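Local coordinates for protein phosphoglycerate oxidoreductase (Rhizobium etli, PDB 4HY3) that probably reduces hydroxypyruvate or glyoxylate with NAD(P)H, as a member of the D-isomer-specific 2-hydroxyacid dehydrogenase family, at residues Leu139-Ala144 / Ile263-Ala268; Lys189-Val194 / Phe235-Val240. All coordinates share one frame; numbering follows the deposited sequence.

Interaction 1. Residues Leu139-Ala144 / Ile263-Ala268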
ATOM      1  N   LEU A 139      16.628  -8.502  -3.681  1.00 29.21           N
ATOM      2  CA  LEU A 139      15.763  -9.148  -2.724  1.00 27.52           C
ATOM      3  C   LEU A 139      16.017 -10.652  -2.872  1.00 30.32           C
ATOM      4  O   LEU A 139      15.973 -11.414  -1.902  1.00 30.83           O
ATOM      5  CB  LEU A 139      14.322  -8.788  -3.003  1.00 25.31           C
ATOM      6  CG  LEU A 139      13.258  -9.412  -2.122  1.00 27.14           C
ATOM      7  CD1 LEU A 139      13.771  -9.592  -0.703  1.00 30.30           C
ATOM      8  CD2 LEU A 139      11.980  -8.577  -2.063  1.00 28.94           C
ATOM      9  N   GLY A 140      16.332 -11.067  -4.099  1.00 31.09           N
ATOM     10  CA  GLY A 140      16.566 -12.465  -4.378  1.00 31.14           C
ATOM     11  C   GLY A 140      17.638 -13.006  -3.457  1.00 30.77           C
ATOM     12  O   GLY A 140      17.384 -13.947  -2.721  1.00 32.52           O
ATOM     13  N   PHE A 141      18.828 -12.411  -3.490  1.00 30.50           N
ATOM     14  CA  PHE A 141      19.921 -12.849  -2.612  1.00 31.17           C
ATOM     15  C   PHE A 141      19.568 -12.748  -1.141  1.00 31.87           C
ATOM     16  O   PHE A 141      19.933 -13.653  -0.375  1.00 34.03           O
ATOM     17  CB  PHE A 141      21.206 -12.073  -2.826  1.00 29.82           C
ATOM     18  CG  PHE A 141      21.642 -12.006  -4.232  1.00 29.41           C
ATOM     19  CD1 PHE A 141      21.642 -13.140  -5.025  1.00 28.70           C
ATOM     20  CD2 PHE A 141      22.072 -10.805  -4.765  1.00 29.93           C
ATOM     21  CE1 PHE A 141      22.060 -13.074  -6.340  1.00 28.63           C
ATOM     22  CE2 PHE A 141      22.485 -10.731  -6.084  1.00 30.52           C
ATOM     23  CZ  PHE A 141      22.485 -11.872  -6.869  1.00 29.57           C
ATOM     24  N   ALA A 142      18.870 -11.678  -0.742  1.00 30.06           N
ATOM     25  CA  ALA A 142      18.419 -11.569   0.654  1.00 32.07           C
ATOM     26  C   ALA A 142      17.755 -12.875   1.119  1.00 32.29           C
ATOM     27  O   ALA A 142      18.188 -13.481   2.108  1.00 30.34           O
ATOM     28  CB  ALA A 142      17.495 -10.390   0.851  1.00 30.82           C
ATOM     29  N   LEU A 143      16.775 -13.332   0.338  1.00 33.24           N
ATOM     30  CA  LEU A 143      16.047 -14.561   0.623  1.00 34.85           C
ATOM     31  C   LEU A 143      16.905 -15.792   0.453  1.00 35.45           C
ATOM     32  O   LEU A 143      16.705 -16.797   1.134  1.00 36.06           O
ATOM     33  CB  LEU A 143      14.788 -14.676  -0.224  1.00 33.64           C
ATOM     34  CG  LEU A 143      13.853 -13.499   0.007  1.00 35.34           C
ATOM     35  CD1 LEU A 143      12.830 -13.427  -1.124  1.00 39.62           C
ATOM     36  CD2 LEU A 143      13.180 -13.589   1.366  1.00 33.14           C
ATOM     37  N   ALA A 144      17.863 -15.728  -0.450  1.00 36.30           N
ATOM     38  CA  ALA A 144      18.720 -16.875  -0.604  1.00 39.69           C
ATOM     39  C   ALA A 144      19.544 -16.994   0.679  1.00 43.08           C
ATOM     40  O   ALA A 144      19.490 -18.041   1.341  1.00 45.21           O
ATOM     41  CB  ALA A 144      19.590 -16.770  -1.847  1.00 38.91           C
ATOM     42  N   ILE A 263      24.753  -7.334   1.360  1.00 39.68           N
ATOM     43  CA  ILE A 263      24.453  -7.537  -0.046  1.00 42.26           C
ATOM     44  C   ILE A 263      24.969  -6.398  -0.931  1.00 42.51           C
ATOM     45  O   ILE A 263      24.502  -5.264  -0.854  1.00 45.68           O
ATOM     46  CB  ILE A 263      22.939  -7.794  -0.226  1.00 43.27           C
ATOM     47  CG1 ILE A 263      22.500  -8.978   0.651  1.00 40.70           C
ATOM     48  CG2 ILE A 263      22.602  -8.065  -1.681  1.00 43.31           C
ATOM     49  CD1 ILE A 263      21.070  -8.907   1.125  1.00 37.45           C
ATOM     50  N   LEU A 264      25.941  -6.717  -1.772  1.00 43.41           N
ATOM     51  CA  LEU A 264      26.653  -5.712  -2.563  1.00 44.71           C
ATOM     52  C   LEU A 264      26.148  -5.614  -4.023  1.00 47.18           C
ATOM     53  O   LEU A 264      26.366  -6.531  -4.838  1.00 47.37           O
ATOM     54  CB  LEU A 264      28.146  -6.022  -2.540  1.00 40.24           C
ATOM     55  CG  LEU A 264      29.048  -5.034  -3.246  1.00 40.47           C
ATOM     56  CD1 LEU A 264      28.945  -3.674  -2.572  1.00 40.32           C
ATOM     57  CD2 LEU A 264      30.480  -5.563  -3.246  1.00 41.00           C
ATOM     58  N   LEU A 265      25.512  -4.491  -4.356  1.00 42.64           N
ATOM     59  CA  LEU A 265      24.837  -4.366  -5.636  1.00 41.95           C
ATOM     60  C   LEU A 265      25.442  -3.332  -6.556  1.00 46.14           C
ATOM     61  O   LEU A 265      25.201  -3.356  -7.755  1.00 50.89           O
ATOM     62  CB  LEU A 265      23.341  -4.075  -5.429  1.00 37.33           C
ATOM     63  CG  LEU A 265      22.590  -5.177  -4.689  1.00 34.40           C
ATOM     64  CD1 LEU A 265      21.243  -4.719  -4.161  1.00 33.57           C
ATOM     65  CD2 LEU A 265      22.476  -6.419  -5.560  1.00 32.59           C
ATOM     66  N   SER A 266      26.218  -2.411  -6.014  1.00 51.50           N
ATOM     67  CA  SER A 266      26.807  -1.377  -6.853  1.00 54.18           C
ATOM     68  C   SER A 266      28.222  -1.103  -6.406  1.00 57.09           C
ATOM     69  O   SER A 266      28.462  -0.911  -5.209  1.00 65.43           O
ATOM     70  CB  SER A 266      26.019  -0.094  -6.697  1.00 58.37           C
ATOM     71  OG  SER A 266      26.060   0.329  -5.334  1.00 61.40           O
ATOM     72  N   ARG A 267      29.152  -1.086  -7.357  1.00 54.09           N
ATOM     73  CA  ARG A 267      30.449  -0.477  -7.131  1.00 52.65           C
ATOM     74  C   ARG A 267      31.260  -1.303  -6.125  1.00 52.19           C
ATOM     75  O   ARG A 267      31.042  -1.216  -4.913  1.00 52.59           O
ATOM     76  CB  ARG A 267      30.228   0.972  -6.638  1.00 51.52           C
ATOM     77  CG  ARG A 267      31.213   2.019  -7.134  1.00 55.70           C
ATOM     78  CD  ARG A 267      31.102   2.315  -8.624  1.00 59.47           C
ATOM     79  NE  ARG A 267      32.289   3.029  -9.110  1.00 62.61           N
ATOM     80  CZ  ARG A 267      33.100   2.589 -10.067  1.00 60.27           C
ATOM     81  NH1 ARG A 267      32.856   1.436 -10.666  1.00 58.71           N
ATOM     82  NH2 ARG A 267      34.158   3.305 -10.425  1.00 63.38           N
ATOM     83  N   ALA A 268      32.196  -2.105  -6.621  1.00 50.57           N
ATOM     84  CA  ALA A 268      33.007  -2.929  -5.721  1.00 50.85           C
ATOM     85  C   ALA A 268      34.080  -2.101  -5.036  1.00 52.79           C
ATOM     86  O   ALA A 268      34.574  -2.466  -3.963  1.00 53.00           O
ATOM     87  CB  ALA A 268      33.639  -4.092  -6.465  1.00 50.09           C
TER
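Two first torsions of the same kind bring Phe141 and Ile263 together: the ring of Phe141 (chi1 -51°) and the CG1 branch of Ile263 (chi1 -55°) each lie beside their own backbone N, anti to the carbonyl carbon. In Ile263 this puts CG1 on the Ala142 side and CG2 on the phenyl side, and CD1 carries the first branch on to Ala142. The setting is a Rossmann-type NAD-binding domain, where helix 131-147 packs on the parallel sheet at the C-terminal end of strand 261-264. The small side chain of Ala142 lets Ile263 come close to the helix backbone, with Ile263 CD1 3.8 Å from Ala142 CA. Phe141 works differently. Its ring takes Ile263 and Leu265 at the edge, near the ring plane, Ile263 CG2 standing 4.2 Å from Phe141 CD2. Leu265, just past the strand end, reaches the neighbouring ring position with one methyl of its fork. No hydrogen bond crosses between 139-144 and 263-268, so apolar side-chain packing alone joins them; the backbone of Ile263 bonds instead to Ile234 and Val236 of one neighbouring strand, and that of Leu264 to Ala288 and Asp290 on the other side. Phe235 touches Ala142 and Leu265, continuing the apolar layer, while Phe141 also meets Ile310 of strand 309-311 and Ile149 of a second subunit. The helix is therefore shared between its own sheet and the subunit interface. At the outer edge of the ring, Phe141 CE2 lies 4.3 Å from Leu265 CD2.

Interaction 2. Residues Lys189-Val194 / Phe235-Val240; sequences KALRRV and FVVAAV
Leu191 meets the strand side through a single methyl, CD2, which rests over one face of the Phe235 ring and at the same time against Val237. The first of these is a CH-pi contact: CD2 stands 4.2 Å from the ring centroid of Phe235, 26° off the ring normal. That tilt places it nearer the root of the ring than its far end, with Leu191 CD2 3.9 Å from Phe235 CG. Val237 supplies its CG2 methyl, 3.8 Å from Leu191 CD2, so the leucine branch is shared between an aromatic face and a branched aliphatic side chain. The torsion of Leu191 accounts for the reach: CG extends anti to the backbone N (chi1 -161°), and the fork projects from the helix onto the strand end. All three residues are buried, and no hydrogen bond links the two segments.

Outside this first shell, backbone pairing fixes the strand side, Phe235 bonding to Gly180 and Val182 of the neighbouring strand 178-182. The helix is set against its surroundings by Ala190 and Val194, which pack on helix 131-147, and by a salt bridge from Arg193 to Glu132; Val194 also touches Phe198 of a second subunit. Gly183 and Gly185 lie between strand 178-182 and helix 186-195, and Gly188 in the first turn of that helix, a pattern consistent with the dinucleotide-binding GxGxxG motif. The packing of this helix over strand 233-236, the next strand in the sheet, is the helix-on-sheet arrangement of a Rossmann fold.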
ATOM      1  N   LYS A 189      15.022   3.272  -4.169  1.00 29.15           N
ATOM      2  CA  LYS A 189      13.541   3.294  -4.224  1.00 30.05           C
ATOM      3  C   LYS A 189      12.964   1.991  -4.725  1.00 29.26           C
ATOM      4  O   LYS A 189      11.907   1.565  -4.248  1.00 29.31           O
ATOM      5  CB  LYS A 189      13.010   4.418  -5.096  1.00 32.23           C
ATOM      6  CG  LYS A 189      13.496   5.799  -4.703  1.00 39.64           C
ATOM      7  CD  LYS A 189      13.002   6.871  -5.670  1.00 45.31           C
ATOM      8  CE  LYS A 189      13.913   8.100  -5.627  1.00 52.25           C
ATOM      9  NZ  LYS A 189      13.567   9.094  -6.688  1.00 56.51           N
ATOM     10  N   ALA A 190      13.654   1.349  -5.672  1.00 28.19           N
ATOM     11  CA  ALA A 190      13.121   0.138  -6.286  1.00 29.12           C
ATOM     12  C   ALA A 190      13.065  -0.934  -5.218  1.00 30.48           C
ATOM     13  O   ALA A 190      12.132  -1.758  -5.178  1.00 33.60           O
ATOM     14  CB  ALA A 190      13.974  -0.311  -7.464  1.00 27.29           C
ATOM     15  N   LEU A 191      14.065  -0.878  -4.340  1.00 29.64           N
ATOM     16  CA  LEU A 191      14.254  -1.829  -3.273  1.00 28.78           C
ATOM     17  C   LEU A 191      13.176  -1.589  -2.231  1.00 29.77           C
ATOM     18  O   LEU A 191      12.443  -2.508  -1.842  1.00 29.62           O
ATOM     19  CB  LEU A 191      15.639  -1.649  -2.707  1.00 27.53           C
ATOM     20  CG  LEU A 191      16.330  -2.718  -1.872  1.00 29.27           C
ATOM     21  CD1 LEU A 191      15.825  -4.130  -2.056  1.00 28.98           C
ATOM     22  CD2 LEU A 191      17.804  -2.682  -2.220  1.00 31.01           C
ATOM     23  N   ARG A 192      13.028  -0.341  -1.815  1.00 30.82           N
ATOM     24  CA  ARG A 192      11.959  -0.014  -0.890  1.00 31.43           C
ATOM     25  C   ARG A 192      10.645  -0.547  -1.427  1.00 31.16           C
ATOM     26  O   ARG A 192       9.795  -0.966  -0.656  1.00 32.40           O
ATOM     27  CB  ARG A 192      11.880   1.487  -0.618  1.00 31.89           C
ATOM     28  CG  ARG A 192      10.675   1.950   0.179  1.00 32.50           C
ATOM     29  CD  ARG A 192      10.438   1.129   1.443  1.00 37.17           C
ATOM     30  NE  ARG A 192       9.260   1.614   2.172  1.00 39.23           N
ATOM     31  CZ  ARG A 192       8.009   1.204   1.989  1.00 41.29           C
ATOM     32  NH1 ARG A 192       7.702   0.260   1.106  1.00 41.85           N
ATOM     33  NH2 ARG A 192       7.050   1.755   2.704  1.00 43.93           N
ATOM     34  N   ARG A 193      10.478  -0.556  -2.743  1.00 32.01           N
ATOM     35  CA  ARG A 193       9.206  -1.015  -3.289  1.00 32.85           C
ATOM     36  C   ARG A 193       9.026  -2.531  -3.139  1.00 31.73           C
ATOM     37  O   ARG A 193       8.006  -2.995  -2.633  1.00 29.38           O
ATOM     38  CB  ARG A 193       9.018  -0.576  -4.730  1.00 32.14           C
ATOM     39  CG  ARG A 193       7.619  -0.873  -5.249  1.00 34.50           C
ATOM     40  CD  ARG A 193       7.280  -0.047  -6.484  1.00 36.99           C
ATOM     41  NE  ARG A 193       8.242  -0.313  -7.548  1.00 41.71           N
ATOM     42  CZ  ARG A 193       9.263   0.484  -7.872  1.00 42.06           C
ATOM     43  NH1 ARG A 193       9.432   1.628  -7.232  1.00 44.65           N
ATOM     44  NH2 ARG A 193      10.114   0.142  -8.841  1.00 40.16           N
ATOM     45  N   VAL A 194      10.026  -3.299  -3.556  1.00 30.76           N
ATOM     46  CA  VAL A 194       9.901  -4.748  -3.445  1.00 30.37           C
ATOM     47  C   VAL A 194       9.783  -5.167  -1.976  1.00 29.63           C
ATOM     48  O   VAL A 194       9.075  -6.115  -1.657  1.00 32.48           O
ATOM     49  CB  VAL A 194      10.953  -5.536  -4.267  1.00 28.13           C
ATOM     50  CG1 VAL A 194      10.794  -5.180  -5.715  1.00 26.57           C
ATOM     51  CG2 VAL A 194      12.378  -5.225  -3.844  1.00 27.87           C
ATOM     52  N   PHE A 235      22.090  -3.594   2.441  1.00 32.51           N
ATOM     53  CA  PHE A 235      22.275  -3.507   0.999  1.00 31.76           C
ATOM     54  C   PHE A 235      23.138  -2.285   0.644  1.00 34.04           C
ATOM     55  O   PHE A 235      22.799  -1.162   1.032  1.00 36.46           O
ATOM     56  CB  PHE A 235      20.909  -3.330   0.305  1.00 31.30           C
ATOM     57  CG  PHE A 235      19.958  -4.492   0.468  1.00 29.81           C
ATOM     58  CD1 PHE A 235      19.914  -5.518  -0.485  1.00 29.81           C
ATOM     59  CD2 PHE A 235      19.089  -4.555   1.557  1.00 29.06           C
ATOM     60  CE1 PHE A 235      19.022  -6.581  -0.348  1.00 29.82           C
ATOM     61  CE2 PHE A 235      18.207  -5.617   1.704  1.00 29.41           C
ATOM     62  CZ  PHE A 235      18.169  -6.634   0.754  1.00 29.57           C
ATOM     63  N   VAL A 236      24.232  -2.494  -0.094  1.00 35.16           N
ATOM     64  CA  VAL A 236      24.995  -1.398  -0.734  1.00 36.52           C
ATOM     65  C   VAL A 236      24.507  -1.141  -2.188  1.00 40.08           C
ATOM     66  O   VAL A 236      24.570  -2.016  -3.069  1.00 38.94           O
ATOM     67  CB  VAL A 236      26.512  -1.664  -0.770  1.00 36.01           C
ATOM     68  CG1 VAL A 236      27.239  -0.363  -1.073  1.00 34.58           C
ATOM     69  CG2 VAL A 236      27.009  -2.292   0.535  1.00 35.72           C
ATOM     70  N   VAL A 237      24.087   0.088  -2.446  1.00 40.41           N
ATOM     71  CA  VAL A 237      23.144   0.339  -3.511  1.00 41.66           C
ATOM     72  C   VAL A 237      23.490   1.556  -4.396  1.00 48.38           C
ATOM     73  O   VAL A 237      23.091   1.623  -5.570  1.00 48.47           O
ATOM     74  CB  VAL A 237      21.747   0.390  -2.870  1.00 36.28           C
ATOM     75  CG1 VAL A 237      20.879   1.501  -3.395  1.00 36.87           C
ATOM     76  CG2 VAL A 237      21.090  -0.944  -3.035  1.00 36.97           C
ATOM     77  N   ALA A 238      24.254   2.492  -3.829  1.00 56.70           N
ATOM     78  CA  ALA A 238      24.778   3.660  -4.542  1.00 62.22           C
ATOM     79  C   ALA A 238      26.106   4.066  -3.926  1.00 71.90           C
ATOM     80  O   ALA A 238      26.369   3.773  -2.752  1.00 72.33           O
ATOM     81  CB  ALA A 238      23.799   4.821  -4.486  1.00 59.48           C
ATOM     82  N   ALA A 239      26.947   4.722  -4.731  1.00 85.56           N
ATOM     83  CA  ALA A 239      28.183   5.363  -4.246  1.00 91.03           C
ATOM     84  C   ALA A 239      27.812   6.684  -3.558  1.00 93.87           C
ATOM     85  O   ALA A 239      26.730   7.247  -3.829  1.00 86.54           O
ATOM     86  CB  ALA A 239      29.161   5.602  -5.395  1.00 88.10           C
ATOM     87  N   VAL A 240      28.680   7.171  -2.664  1.00 90.10           N
ATOM     88  CA  VAL A 240      28.353   8.385  -1.896  1.00 82.73           C
ATOM     89  C   VAL A 240      29.506   9.334  -1.495  1.00 78.49           C
ATOM     90  O   VAL A 240      29.447   9.871  -0.384  1.00 76.97           O
ATOM     91  CB  VAL A 240      27.500   8.055  -0.626  1.00 84.27           C
ATOM     92  CG1 VAL A 240      26.035   7.824  -0.981  1.00 85.71           C
ATOM     93  CG2 VAL A 240      28.065   6.865   0.148  1.00 84.94           C
TER

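In the fold
Both contacts are buried helix-on-sheet packing within the NAD-binding domain, and their strands, 233-236 and 261-264, lie side by side in one parallel sheet. Interaction 2 is nested in sequence inside the loop closed by interaction 1, and their centres are about 10 Å apart. Backbone bonds probably join them at Ile263 O with Val236 N and at Leu265 N with Val236 O. The side chain of Phe235, part of interaction 2, also packs on Ile263 of interaction 1. The chemistry diverges in how the aromatic is used: a helix-borne ring met at its edge in interaction 1, a strand-borne ring met over a face in interaction 2. Both helices also touch the second subunit.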